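Local coordinates for putative membrane protein COG4129 (Clostridium difficile, PDB 3KMI) that is of unknown function but probably takes part in exporting aromatic acids across the membrane, the chain here being its all-helical C-terminal domain, at residues V24-A29 / I115-F120; H106-F111 / L159-L164; S54-T59 / F73-M78; T47-I52 / S83-L88; D30-P35 / S96-T101. One frame throughout, in Å; residues are numbered along the deposited sequence.

Interaction 1 of 5, residues V24-A29 / I115-F120; sequences VLIDIA and IGYTEF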
# COMPACT_ATOMS: atom_id res chain seq x y z
N VAL A 24 -10.06 0.42 -14.06
CA VAL A 24 -10.10 -0.56 -12.98
C VAL A 24 -10.57 0.17 -11.71
O VAL A 24 -11.31 -0.38 -10.93
CB VAL A 24 -8.71 -1.24 -12.74
CG1 VAL A 24 -8.76 -2.14 -11.49
CG2 VAL A 24 -8.28 -2.06 -13.98
N LEU A 25 -10.07 1.38 -11.48
CA LEU A 25 -10.50 2.14 -10.30
C LEU A 25 -12.03 2.34 -10.27
O LEU A 25 -12.69 2.16 -9.23
CB LEU A 25 -9.74 3.49 -10.24
CG LEU A 25 -10.01 4.31 -8.98
CD1 LEU A 25 -9.27 3.70 -7.75
CD2 LEU A 25 -9.57 5.80 -9.14
N ILE A 26 -12.59 2.72 -11.41
CA ILE A 26 -14.04 2.92 -11.50
C ILE A 26 -14.79 1.58 -11.29
O ILE A 26 -15.87 1.56 -10.69
CB ILE A 26 -14.39 3.57 -12.88
CG1 ILE A 26 -13.87 5.01 -12.91
CG2 ILE A 26 -15.87 3.48 -13.18
CD1 ILE A 26 -13.56 5.56 -14.33
N ASP A 27 -14.22 0.48 -11.80
CA ASP A 27 -14.82 -0.85 -11.54
C ASP A 27 -14.92 -1.06 -10.06
O ASP A 27 -15.93 -1.58 -9.59
CB ASP A 27 -13.97 -2.01 -12.08
CG ASP A 27 -13.94 -2.07 -13.57
OD1 ASP A 27 -14.84 -1.52 -14.21
OD2 ASP A 27 -12.99 -2.71 -14.11
N ILE A 28 -13.86 -0.70 -9.32
CA ILE A 28 -13.86 -0.80 -7.85
C ILE A 28 -15.01 0.03 -7.20
O ILE A 28 -15.81 -0.50 -6.39
CB ILE A 28 -12.47 -0.49 -7.25
CG1 ILE A 28 -11.51 -1.65 -7.58
CG2 ILE A 28 -12.56 -0.29 -5.73
CD1 ILE A 28 -10.01 -1.21 -7.60
N ALA A 29 -15.11 1.28 -7.57
CA ALA A 29 -16.22 2.14 -7.07
C ALA A 29 -17.59 1.46 -7.31
O ALA A 29 -18.48 1.55 -6.46
CB ALA A 29 -16.19 3.51 -7.73
N ILE A 115 -12.59 10.60 -8.65
CA ILE A 115 -11.16 10.41 -8.94
C ILE A 115 -10.98 9.77 -10.35
O ILE A 115 -10.17 10.23 -11.17
CB ILE A 115 -10.44 9.55 -7.86
CG1 ILE A 115 -10.44 10.23 -6.47
CG2 ILE A 115 -8.99 9.22 -8.35
CD1 ILE A 115 -9.89 9.33 -5.30
N GLY A 116 -11.71 8.71 -10.62
CA GLY A 116 -11.55 8.01 -11.87
C GLY A 116 -11.82 8.87 -13.09
O GLY A 116 -11.21 8.67 -14.15
N TYR A 117 -12.74 9.84 -12.98
CA TYR A 117 -13.18 10.65 -14.14
C TYR A 117 -12.58 12.04 -14.26
O TYR A 117 -12.84 12.74 -15.26
CB TYR A 117 -14.72 10.77 -14.17
CG TYR A 117 -15.36 9.47 -14.61
CD1 TYR A 117 -15.35 9.09 -15.95
CD2 TYR A 117 -15.94 8.62 -13.69
CE1 TYR A 117 -15.89 7.89 -16.36
CE2 TYR A 117 -16.50 7.43 -14.10
CZ TYR A 117 -16.47 7.08 -15.42
OH TYR A 117 -17.06 5.90 -15.83
N THR A 118 -11.81 12.46 -13.25
CA THR A 118 -11.27 13.80 -13.23
C THR A 118 -9.87 13.82 -13.82
O THR A 118 -8.96 13.14 -13.33
CB THR A 118 -11.27 14.40 -11.78
OG1 THR A 118 -12.60 14.40 -11.25
CG2 THR A 118 -10.74 15.85 -11.78
N GLU A 119 -9.69 14.60 -14.88
CA GLU A 119 -8.37 14.81 -15.46
C GLU A 119 -7.55 15.66 -14.48
O GLU A 119 -8.05 16.65 -13.97
CB GLU A 119 -8.49 15.51 -16.82
CG GLU A 119 -8.94 14.59 -17.95
CD GLU A 119 -8.15 13.29 -18.00
OE1 GLU A 119 -6.92 13.35 -18.22
OE2 GLU A 119 -8.77 12.21 -17.80
N PHE A 120 -6.31 15.25 -14.21
CA PHE A 120 -5.51 15.96 -13.24
C PHE A 120 -5.01 17.24 -13.88
O PHE A 120 -4.45 17.22 -14.98
CB PHE A 120 -4.37 15.09 -12.72
CG PHE A 120 -4.67 14.42 -11.40
CD1 PHE A 120 -5.85 13.71 -11.20
CD2 PHE A 120 -3.75 14.51 -10.35
CE1 PHE A 120 -6.12 13.09 -9.97
CE2 PHE A 120 -4.01 13.89 -9.13
CZ PHE A 120 -5.19 13.17 -8.95
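In the helical bundle of this domain, Ile115, Gly116 and Tyr117, the last residues of helix 103-117, pack against Leu25 and Ile26 of helix 7-33, which runs in roughly the opposite direction. The backbones come close because Gly116 carries no side chain: its CA lies 5.7 Å from Ile26 CA and 3.9 Å from Ile26 CG1. On either side of this glycine the contact has a different character. Inward, Leu25 has CG anti to its backbone N (chi1 -174°), and its CD2 methyl lies 3.6 Å from Ile115 CG2 and also touches the backbone N of Gly116. This buried half is continued by Leu88 of helix 68-95 and Phe167 of helix 148-176, both of which touch Leu25. Outward, the exposed Tyr117 ring is turned so that its end reaches back toward helix 7-33 and one face receives Ile26, the two side chains crossing at about a right angle. Their CH-pi contact places Ile26 CD1 3.7 Å from the ring centroid, 21° off the normal. No hydrogen bond links the two segments. The isoleucine methyl is offset toward the CE2-CZ side of the rim, with Ile26 CD1 3.5 Å from Tyr117 CZ, while Ile26 CG2 sits 3.8 Å from Tyr117 OH.

Interaction 2 of 5, residues H106-F111 / L159-L164; sequences HILSAF and LCLTEL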
# COMPACT_ATOMS: atom_id res chain seq x y z
N HIS A 106 -21.35 4.56 0.17
CA HIS A 106 -21.85 5.29 -1.00
C HIS A 106 -21.03 6.57 -1.25
O HIS A 106 -20.75 6.90 -2.38
CB HIS A 106 -23.33 5.62 -0.81
CG HIS A 106 -24.26 4.46 -1.00
ND1 HIS A 106 -24.56 3.94 -2.24
CD2 HIS A 106 -25.00 3.75 -0.11
CE1 HIS A 106 -25.42 2.94 -2.11
NE2 HIS A 106 -25.70 2.81 -0.82
N ILE A 107 -20.63 7.27 -0.19
CA ILE A 107 -19.84 8.51 -0.33
C ILE A 107 -18.41 8.17 -0.84
O ILE A 107 -17.87 8.88 -1.70
CB ILE A 107 -19.83 9.31 0.99
CG1 ILE A 107 -21.19 10.00 1.18
CG2 ILE A 107 -18.69 10.38 1.03
CD1 ILE A 107 -21.46 10.39 2.61
N LEU A 108 -17.83 7.10 -0.30
CA LEU A 108 -16.55 6.59 -0.76
C LEU A 108 -16.61 6.23 -2.24
O LEU A 108 -15.73 6.59 -3.04
CB LEU A 108 -16.13 5.35 0.06
CG LEU A 108 -14.83 4.76 -0.49
CD1 LEU A 108 -13.71 5.79 -0.30
CD2 LEU A 108 -14.50 3.42 0.15
N SER A 109 -17.64 5.49 -2.61
CA SER A 109 -17.80 5.13 -4.00
C SER A 109 -17.91 6.36 -4.93
O SER A 109 -17.27 6.40 -5.98
CB SER A 109 -19.04 4.27 -4.14
OG SER A 109 -19.29 4.01 -5.50
N ALA A 110 -18.69 7.36 -4.51
CA ALA A 110 -18.80 8.61 -5.28
C ALA A 110 -17.43 9.27 -5.43
O ALA A 110 -17.06 9.74 -6.51
CB ALA A 110 -19.81 9.57 -4.61
N PHE A 111 -16.66 9.27 -4.36
CA PHE A 111 -15.32 9.90 -4.35
C PHE A 111 -14.34 9.17 -5.31
O PHE A 111 -13.58 9.81 -6.04
CB PHE A 111 -14.78 9.97 -2.91
CG PHE A 111 -13.41 10.63 -2.80
CD1 PHE A 111 -13.19 11.93 -3.26
CD2 PHE A 111 -12.36 9.95 -2.18
CE1 PHE A 111 -11.91 12.53 -3.14
CE2 PHE A 111 -11.09 10.54 -2.05
CZ PHE A 111 -10.87 11.83 -2.55
N LEU A 159 -9.49 1.49 5.63
CA LEU A 159 -8.31 0.95 4.92
C LEU A 159 -8.30 1.36 3.45
O LEU A 159 -7.21 1.54 2.85
CB LEU A 159 -8.23 -0.59 5.05
CG LEU A 159 -7.95 -1.20 6.43
CD1 LEU A 159 -8.58 -2.57 6.54
CD2 LEU A 159 -6.48 -1.23 6.71
N CYS A 160 -9.50 1.47 2.88
CA CYS A 160 -9.65 2.04 1.51
C CYS A 160 -9.09 3.46 1.40
O CYS A 160 -8.38 3.77 0.44
CB CYS A 160 -11.10 2.00 1.08
SG CYS A 160 -11.62 0.32 0.71
N LEU A 161 -9.38 4.31 2.39
CA LEU A 161 -8.87 5.69 2.40
C LEU A 161 -7.35 5.72 2.45
O LEU A 161 -6.71 6.57 1.79
CB LEU A 161 -9.46 6.50 3.57
CG LEU A 161 -10.99 6.60 3.58
CD1 LEU A 161 -11.45 7.54 4.68
CD2 LEU A 161 -11.49 7.06 2.24
N THR A 162 -6.76 4.78 3.20
CA THR A 162 -5.31 4.67 3.24
C THR A 162 -4.74 4.41 1.86
O THR A 162 -3.79 5.08 1.45
CB THR A 162 -4.84 3.58 4.24
OG1 THR A 162 -5.25 3.97 5.57
CG2 THR A 162 -3.37 3.48 4.23
N GLU A 163 -5.31 3.46 1.16
CA GLU A 163 -4.85 3.11 -0.19
C GLU A 163 -5.06 4.28 -1.16
O GLU A 163 -4.17 4.64 -1.95
CB GLU A 163 -5.56 1.84 -0.71
CG GLU A 163 -5.22 0.59 0.10
CD GLU A 163 -3.72 0.25 0.09
OE1 GLU A 163 -3.02 0.39 -0.95
OE2 GLU A 163 -3.23 -0.19 1.15
N LEU A 164 -6.21 4.93 -1.04
CA LEU A 164 -6.53 6.06 -1.89
C LEU A 164 -5.58 7.24 -1.73
O LEU A 164 -5.35 7.97 -2.68
CB LEU A 164 -7.99 6.51 -1.72
CG LEU A 164 -9.04 5.58 -2.33
CD1 LEU A 164 -10.43 6.18 -1.92
CD2 LEU A 164 -8.93 5.54 -3.89
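Leu108 of helix 103-117 reaches across to Cys160, Leu161 and Leu164 of helix 148-176, a nearly parallel neighbour: the axes of segments 106-111 and 159-164 approach to 11.8 Å at an angle of 15°. From its CB, which points toward the other helix, the chain continues to CG, set anti to the backbone N (chi1 176°), and there it forks. CD1 rests against two leucine methyls, 3.6 Å from Leu161 CD2 and 3.7 Å from Leu164 CD1; the Leu161 side chain slides past that of Leu108 in the opposite direction, whereas Leu164 comes in at a slant. The CD2 branch meets Cys160 CB at 3.8 Å. One turn on, Phe111 CD2 adds a looser touch to Leu164 CD1 at 4.2 Å. Ile32 of helix 7-33 and Leu132 of helix 124-140 extend the same buried layer, and Thr162 OG1 is hydrogen-bonded to Tyr94 OH of the second subunit. With carbon meeting carbon throughout and no hydrogen bond across, the two helices are held here by hydrophobic burial and close packing of apolar side chains.

Interaction 3 of 5, residues S54-T59 / F73-M78; sequences SSISET and FFLEHM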
# COMPACT_ATOMS: atom_id res chain seq x y z
N SER A 54 3.64 -5.65 -21.83
CA SER A 54 4.09 -5.35 -23.18
C SER A 54 4.89 -4.04 -23.22
O SER A 54 5.88 -3.92 -23.96
CB SER A 54 2.96 -5.40 -24.20
OG SER A 54 1.89 -4.54 -23.87
N SER A 55 4.49 -3.06 -22.42
CA SER A 55 5.17 -1.79 -22.44
C SER A 55 6.57 -1.94 -21.92
O SER A 55 7.51 -1.40 -22.50
CB SER A 55 4.38 -0.74 -21.66
OG SER A 55 3.11 -0.59 -22.29
N ILE A 56 6.73 -2.71 -20.84
CA ILE A 56 8.06 -2.93 -20.26
C ILE A 56 8.92 -3.78 -21.17
O ILE A 56 10.10 -3.46 -21.39
CB ILE A 56 7.96 -3.58 -18.87
CG1 ILE A 56 7.49 -2.55 -17.87
CG2 ILE A 56 9.32 -4.04 -18.37
CD1 ILE A 56 7.11 -3.17 -16.50
N SER A 57 8.33 -4.84 -21.74
CA SER A 57 9.05 -5.74 -22.63
C SER A 57 9.56 -4.99 -23.85
O SER A 57 10.70 -5.19 -24.27
CB SER A 57 8.19 -6.92 -23.08
OG SER A 57 8.99 -7.78 -23.91
N GLU A 58 8.73 -4.11 -24.40
CA GLU A 58 9.15 -3.25 -25.50
C GLU A 58 10.31 -2.32 -25.10
O GLU A 58 11.25 -2.14 -25.85
CB GLU A 58 7.96 -2.46 -26.05
CG GLU A 58 8.34 -1.55 -27.24
CD GLU A 58 7.19 -1.31 -28.20
OE1 GLU A 58 6.03 -1.23 -27.74
OE2 GLU A 58 7.44 -1.25 -29.43
N THR A 59 10.25 -1.77 -23.90
CA THR A 59 11.31 -0.89 -23.44
C THR A 59 12.63 -1.66 -23.31
O THR A 59 13.68 -1.16 -23.70
CB THR A 59 10.93 -0.19 -22.12
OG1 THR A 59 9.70 0.54 -22.32
CG2 THR A 59 12.07 0.78 -21.63
N PHE A 73 13.02 7.89 -18.13
CA PHE A 73 11.69 8.49 -18.02
C PHE A 73 10.63 7.42 -18.12
O PHE A 73 9.62 7.47 -17.41
CB PHE A 73 11.46 9.52 -19.13
CG PHE A 73 11.81 10.92 -18.74
CD1 PHE A 73 10.91 11.72 -18.07
CD2 PHE A 73 13.05 11.45 -19.07
CE1 PHE A 73 11.24 13.02 -17.72
CE2 PHE A 73 13.38 12.75 -18.73
CZ PHE A 73 12.47 13.54 -18.05
N PHE A 74 10.86 6.44 -18.98
CA PHE A 74 9.89 5.41 -19.17
C PHE A 74 9.77 4.43 -17.99
O PHE A 74 8.70 4.28 -17.45
CB PHE A 74 10.07 4.65 -20.47
CG PHE A 74 9.01 3.65 -20.66
CD1 PHE A 74 7.81 3.99 -21.30
CD2 PHE A 74 9.15 2.38 -20.13
CE1 PHE A 74 6.79 3.05 -21.44
CE2 PHE A 74 8.14 1.43 -20.27
CZ PHE A 74 6.97 1.77 -20.93
N LEU A 75 10.86 3.77 -17.62
CA LEU A 75 10.81 2.74 -16.56
C LEU A 75 10.41 3.31 -15.20
O LEU A 75 9.64 2.66 -14.44
CB LEU A 75 12.12 1.93 -16.50
CG LEU A 75 12.35 0.81 -17.53
CD1 LEU A 75 13.64 0.07 -17.27
CD2 LEU A 75 11.21 -0.23 -17.62
N GLU A 76 10.85 4.53 -14.92
CA GLU A 76 10.40 5.23 -13.73
C GLU A 76 8.90 5.54 -13.74
O GLU A 76 8.25 5.48 -12.69
CB GLU A 76 11.25 6.49 -13.44
CG GLU A 76 12.70 6.15 -13.02
CD GLU A 76 13.60 7.37 -12.72
OE1 GLU A 76 13.16 8.53 -12.86
OE2 GLU A 76 14.78 7.15 -12.34
N HIS A 77 8.35 5.85 -14.91
CA HIS A 77 6.92 6.06 -15.00
C HIS A 77 6.18 4.74 -14.83
O HIS A 77 5.10 4.71 -14.23
CB HIS A 77 6.53 6.74 -16.33
CG HIS A 77 5.07 7.00 -16.46
ND1 HIS A 77 4.19 6.06 -16.97
CD2 HIS A 77 4.32 8.07 -16.10
CE1 HIS A 77 2.96 6.54 -16.91
NE2 HIS A 77 3.01 7.76 -16.40
N MSE A 78 6.75 3.66 -15.36
CA MSE A 78 6.16 2.32 -15.26
C MSE A 78 6.13 1.89 -13.80
O MSE A 78 5.21 1.20 -13.38
CB MSE A 78 6.96 1.30 -16.08
CG MSE A 78 6.88 1.48 -17.58
SE MSE A 78 5.06 1.59 -18.29
CE MSE A 78 4.25 0.13 -17.28
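Phe74, whose CB points toward helix 41-61, has CG anti to its backbone N (chi1 -177°), and its ring meets Ser55 and Thr59. In one of two modelled conformers, selenomethionine Met78 has CG anti to its carbonyl carbon, near Ile56, and chi2 then turns SE to Ser55 CB. These residues join the two antiparallel arms of a helical hairpin, helices 41-61 and 68-95, whose local axes approach to 10.7 Å. Ser55 presents CB to the ring edge, in plane, 3.7 Å from Phe74 CZ; its hydroxyl turns back to Leu51 O. Thr59 CB and CG2 both lie 3.7 Å from Phe74 CD2, while the position of the threonine hydroxyl is doubtful. Ile10 of helix 7-33 also touches Phe74, and Tyr60 of the second subunit packs on Leu75. Looser contacts complete the seam: Ile56 CG2 is 4.3 Å from Leu75 CD2, and the Thr59 and Leu75 side chains pass in opposite directions, with Thr59 CG2 4.1 Å from Leu75 CG.

Interaction 4 of 5, residues T47-I52 / S83-L88; sequences TLNSLI and SQRDIL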
# COMPACT_ATOMS: atom_id res chain seq x y z
N THR A 47 -6.25 -6.73 -18.69
CA THR A 47 -5.85 -5.87 -19.81
C THR A 47 -4.72 -4.92 -19.38
O THR A 47 -3.72 -4.71 -20.09
CB THR A 47 -7.05 -5.00 -20.31
OG1 THR A 47 -8.13 -5.85 -20.70
CG2 THR A 47 -6.64 -4.04 -21.45
N LEU A 48 -4.89 -4.31 -18.21
CA LEU A 48 -3.88 -3.42 -17.65
C LEU A 48 -2.58 -4.16 -17.37
O LEU A 48 -1.52 -3.65 -17.72
CB LEU A 48 -4.39 -2.74 -16.39
CG LEU A 48 -3.34 -2.08 -15.48
CD1 LEU A 48 -2.87 -0.81 -16.15
CD2 LEU A 48 -3.96 -1.75 -14.12
N ASN A 49 -2.66 -5.34 -16.75
CA ASN A 49 -1.44 -6.12 -16.52
C ASN A 49 -0.76 -6.45 -17.85
O ASN A 49 0.48 -6.40 -17.94
CB ASN A 49 -1.73 -7.42 -15.74
CG ASN A 49 -1.87 -7.19 -14.23
OD1 ASN A 49 -1.37 -6.19 -13.70
ND2 ASN A 49 -2.52 -8.12 -13.55
N SER A 50 -1.55 -6.82 -18.87
CA SER A 50 -0.95 -7.21 -20.17
C SER A 50 -0.26 -6.00 -20.85
O SER A 50 0.80 -6.14 -21.48
CB SER A 50 -1.98 -7.84 -21.10
OG SER A 50 -2.54 -8.99 -20.51
N LEU A 51 -0.86 -4.82 -20.72
CA LEU A 51 -0.23 -3.56 -21.21
C LEU A 51 1.01 -3.12 -20.44
O LEU A 51 1.97 -2.52 -21.02
CB LEU A 51 -1.24 -2.39 -21.23
CG LEU A 51 -0.72 -1.14 -21.99
CD1 LEU A 51 -0.25 -1.44 -23.39
CD2 LEU A 51 -1.76 -0.01 -22.06
N ILE A 52 0.99 -3.35 -19.13
CA ILE A 52 2.18 -3.06 -18.33
C ILE A 52 3.29 -3.97 -18.81
O ILE A 52 4.44 -3.52 -19.00
CB ILE A 52 1.91 -3.34 -16.80
CG1 ILE A 52 1.10 -2.18 -16.20
CG2 ILE A 52 3.27 -3.58 -16.07
CD1 ILE A 52 0.40 -2.49 -14.80
N SER A 83 2.88 0.46 -9.14
CA SER A 83 2.42 0.87 -7.80
C SER A 83 0.90 1.14 -7.73
O SER A 83 0.22 0.77 -6.75
CB SER A 83 3.15 2.13 -7.37
OG SER A 83 4.43 1.82 -6.91
N GLN A 84 0.37 1.79 -8.76
CA GLN A 84 -1.10 2.03 -8.86
C GLN A 84 -1.83 0.71 -9.03
O GLN A 84 -2.87 0.54 -8.43
CB GLN A 84 -1.47 2.94 -10.05
CG GLN A 84 -0.84 4.36 -9.98
CD GLN A 84 -1.42 5.17 -8.81
OE1 GLN A 84 -1.29 4.79 -7.65
NE2 GLN A 84 -2.05 6.30 -9.12
N ARG A 85 -1.31 -0.17 -9.89
CA ARG A 85 -1.91 -1.50 -10.12
C ARG A 85 -1.98 -2.28 -8.78
O ARG A 85 -3.01 -2.89 -8.47
CB ARG A 85 -1.11 -2.28 -11.20
CG ARG A 85 -1.73 -3.66 -11.59
CD ARG A 85 -1.27 -4.82 -10.64
NE ARG A 85 0.16 -4.70 -10.34
CZ ARG A 85 1.15 -4.92 -11.20
NH1 ARG A 85 0.91 -5.35 -12.45
NH2 ARG A 85 2.39 -4.74 -10.79
N ASP A 86 -0.87 -2.32 -8.04
CA ASP A 86 -0.88 -2.95 -6.72
C ASP A 86 -1.96 -2.36 -5.77
O ASP A 86 -2.61 -3.10 -5.03
CB ASP A 86 0.52 -2.85 -6.05
CG ASP A 86 1.57 -3.74 -6.74
OD1 ASP A 86 1.21 -4.51 -7.65
OD2 ASP A 86 2.76 -3.63 -6.40
N ILE A 87 -2.10 -1.04 -5.77
CA ILE A 87 -3.07 -0.35 -4.87
C ILE A 87 -4.49 -0.71 -5.31
O ILE A 87 -5.37 -0.91 -4.47
CB ILE A 87 -2.86 1.17 -4.89
CG1 ILE A 87 -1.59 1.57 -4.13
CG2 ILE A 87 -4.08 1.96 -4.28
CD1 ILE A 87 -1.14 3.01 -4.45
N LEU A 88 -4.71 -0.80 -6.62
CA LEU A 88 -5.99 -1.30 -7.15
C LEU A 88 -6.31 -2.69 -6.62
O LEU A 88 -7.44 -2.94 -6.16
CB LEU A 88 -6.01 -1.31 -8.70
CG LEU A 88 -5.99 0.06 -9.41
CD1 LEU A 88 -5.71 -0.11 -10.93
CD2 LEU A 88 -7.32 0.81 -9.17
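Asn49 and Arg85 cross at about a right angle, amide and guanidinium planes 56° apart, and are joined by a short, nearly straight hydrogen bond from Arg85 NH1 to Asn49 OD1, 2.7 Å. The acceptor lies at the edge of the guanidinium, nearly in its plane. Seen from the asparagine, however, the donor stands above the carbonyl plane, 39° out of it. Arg85 sets off with CG anti to its backbone N (chi1 -176°), which carries the chain toward helix 41-61 and brings Arg85 CG within 3.3 Å of Asn49 OD1. Bends at chi2 and chi3 then turn CD and NE back beside their own helix, where Arg85 NE makes a 2.9 Å salt bridge with Asp86 OD1, on the anti side of that carboxylate and tilted well out of its plane. The guanidinium is thus gripped by residues of two helices, by an amide oxygen and a neighbouring acid, which should limit its rotation. Ile52 slants past the arginine, its CD1 methyl 3.7 Å from Arg85 NH1. On the inner side, Leu48 CD2 touches Arg85 CG at 3.9 Å and Leu88 CD1 at 4.0 Å; Leu88 packs in turn on Ile28 of helix 7-33. Aliphatic carbons facing the interior, beside a partly exposed polar bridge, suit an antiparallel helical hairpin built into a larger bundle, here helices 41-61 and 68-95.

Interaction 5 of 5, residues D30-P35 / S96-T101; sequences DIIVNP and SQLNST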
# COMPACT_ATOMS: atom_id res chain seq x y z
N ASP A 30 -17.77 0.83 -8.47
CA ASP A 30 -19.06 0.17 -8.82
C ASP A 30 -19.32 -1.07 -7.97
O ASP A 30 -20.47 -1.44 -7.71
CB ASP A 30 -19.06 -0.28 -10.29
CG ASP A 30 -19.08 0.89 -11.27
OD1 ASP A 30 -19.55 1.98 -10.88
OD2 ASP A 30 -18.63 0.72 -12.43
N ILE A 31 -18.25 -1.75 -7.58
CA ILE A 31 -18.37 -2.95 -6.75
C ILE A 31 -18.88 -2.59 -5.35
O ILE A 31 -19.74 -3.31 -4.78
CB ILE A 31 -17.07 -3.76 -6.70
CG1 ILE A 31 -16.88 -4.50 -8.05
CG2 ILE A 31 -17.14 -4.76 -5.53
CD1 ILE A 31 -15.46 -4.92 -8.38
N ILE A 32 -18.42 -1.46 -4.81
CA ILE A 32 -18.91 -1.00 -3.50
C ILE A 32 -20.44 -0.93 -3.47
O ILE A 32 -21.07 -1.37 -2.50
CB ILE A 32 -18.28 0.36 -3.07
CG1 ILE A 32 -16.77 0.20 -2.96
CG2 ILE A 32 -18.91 0.93 -1.77
CD1 ILE A 32 -15.98 1.51 -2.95
N VAL A 33 -21.02 -0.39 -4.55
CA VAL A 33 -22.47 -0.15 -4.63
C VAL A 33 -23.24 -1.39 -5.11
O VAL A 33 -24.34 -1.61 -4.66
CB VAL A 33 -22.83 1.04 -5.55
CG1 VAL A 33 -24.34 1.21 -5.67
CG2 VAL A 33 -22.25 2.30 -5.02
N ASN A 34 -22.65 -2.18 -6.00
CA ASN A 34 -23.27 -3.46 -6.44
C ASN A 34 -22.35 -4.66 -6.26
O ASN A 34 -21.81 -5.14 -7.25
CB ASN A 34 -23.64 -3.38 -7.91
CG ASN A 34 -24.59 -2.27 -8.22
OD1 ASN A 34 -25.80 -2.39 -8.00
ND2 ASN A 34 -24.06 -1.18 -8.75
N PRO A 35 -22.17 -5.16 -5.02
CA PRO A 35 -21.18 -6.23 -4.81
C PRO A 35 -21.37 -7.47 -5.70
O PRO A 35 -20.39 -8.10 -6.10
CB PRO A 35 -21.38 -6.61 -3.33
CG PRO A 35 -22.57 -5.85 -2.83
CD PRO A 35 -22.74 -4.68 -3.75
N SER A 96 -14.13 -6.14 -1.69
CA SER A 96 -14.73 -7.47 -1.83
C SER A 96 -15.05 -8.11 -0.46
O SER A 96 -15.73 -9.13 -0.39
CB SER A 96 -13.87 -8.41 -2.69
OG SER A 96 -12.66 -8.76 -2.04
N GLN A 97 -14.58 -7.48 0.62
CA GLN A 97 -14.94 -7.91 1.98
C GLN A 97 -16.17 -7.20 2.57
O GLN A 97 -16.69 -7.65 3.57
CB GLN A 97 -13.74 -7.78 2.92
CG GLN A 97 -12.63 -8.77 2.63
CD GLN A 97 -11.37 -8.46 3.44
OE1 GLN A 97 -10.34 -8.12 2.88
NE2 GLN A 97 -11.47 -8.55 4.76
N LEU A 98 -16.61 -6.10 1.97
CA LEU A 98 -17.78 -5.36 2.53
C LEU A 98 -19.03 -6.23 2.61
O LEU A 98 -19.33 -6.97 1.68
CB LEU A 98 -18.08 -4.09 1.71
CG LEU A 98 -17.03 -2.97 1.82
CD1 LEU A 98 -17.19 -1.97 0.70
CD2 LEU A 98 -17.07 -2.24 3.15
N ASN A 99 -19.74 -6.12 3.74
CA ASN A 99 -20.98 -6.87 4.07
C ASN A 99 -22.26 -6.08 3.78
O ASN A 99 -23.37 -6.64 3.79
CB ASN A 99 -21.03 -7.20 5.58
CG ASN A 99 -19.96 -8.16 6.04
OD1 ASN A 99 -18.77 -7.85 5.98
ND2 ASN A 99 -20.38 -9.31 6.55
N SER A 100 -22.12 -4.77 3.56
CA SER A 100 -23.26 -3.83 3.58
C SER A 100 -22.76 -2.62 2.75
O SER A 100 -21.55 -2.47 2.58
CB SER A 100 -23.49 -3.42 5.04
OG SER A 100 -24.64 -2.62 5.24
N THR A 101 -23.66 -1.77 2.27
CA THR A 101 -23.23 -0.51 1.65
C THR A 101 -23.85 0.65 2.41
O THR A 101 -24.85 1.22 1.95
CB THR A 101 -23.66 -0.42 0.16
OG1 THR A 101 -23.32 -1.64 -0.49
CG2 THR A 101 -22.95 0.74 -0.56
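Thr101 and Ile32 make the close part of this contact. Thr101 directs CB toward helix 7-33, and its OG1 lies 3.0 Å from Ile32 O, a likely hydrogen bond, although the same proton has a second acceptor within reach. The threonine methyl sits alongside: Thr101 CG2 is 3.4 Å from Ile32 O and 4.2 Å from Val33 CA. Its position follows from the first torsion, chi1 -47°, which sets OG1 anti to the carbonyl carbon and CG2 anti to the backbone N. Ile32 CG2 also meets Leu98 CD1 at 4.2 Å, the two side chains approaching at a slant. In the fold this is one end of the helical bundle, where the connection between helices 68-95 and 103-117 passes beside the C-terminal end of helix 7-33. Ile32 is buried there among Val95, Ala105 and Ile112, and Leu98 leans on Ile156 and Leu157 of helix 148-176. Toward solvent the contact thins. Val33 points its CB away from segment 96-101. Pro35, already beyond the helix and exposed, comes no nearer than 4.5 Å, from its CD to Thr101 OG1.

Overall arrangement
Interactions 3 and 4, both buried, hold the same hairpin, helices 41-61 and 68-95, at neighbouring levels: aromatic and aliphatic packing in 3, a polar bridge beside leucines in 4. Interactions 1 and 2 share helix 103-117, linking it to helix 7-33 and helix 148-176 respectively; they touch through Ala29 O and Ser109 OG, 2.8 Å apart and probably hydrogen-bonded. Val24 on helix 7-33 packs on Leu88 of interaction 4, connecting the two pairs. Interaction 2 is wholly buried and apolar, interaction 1 partly buried, and interaction 5 a surface contact at the bundle end, about 34 Å between centres from interaction 3. Interactions 2 and 3 both reach the second subunit.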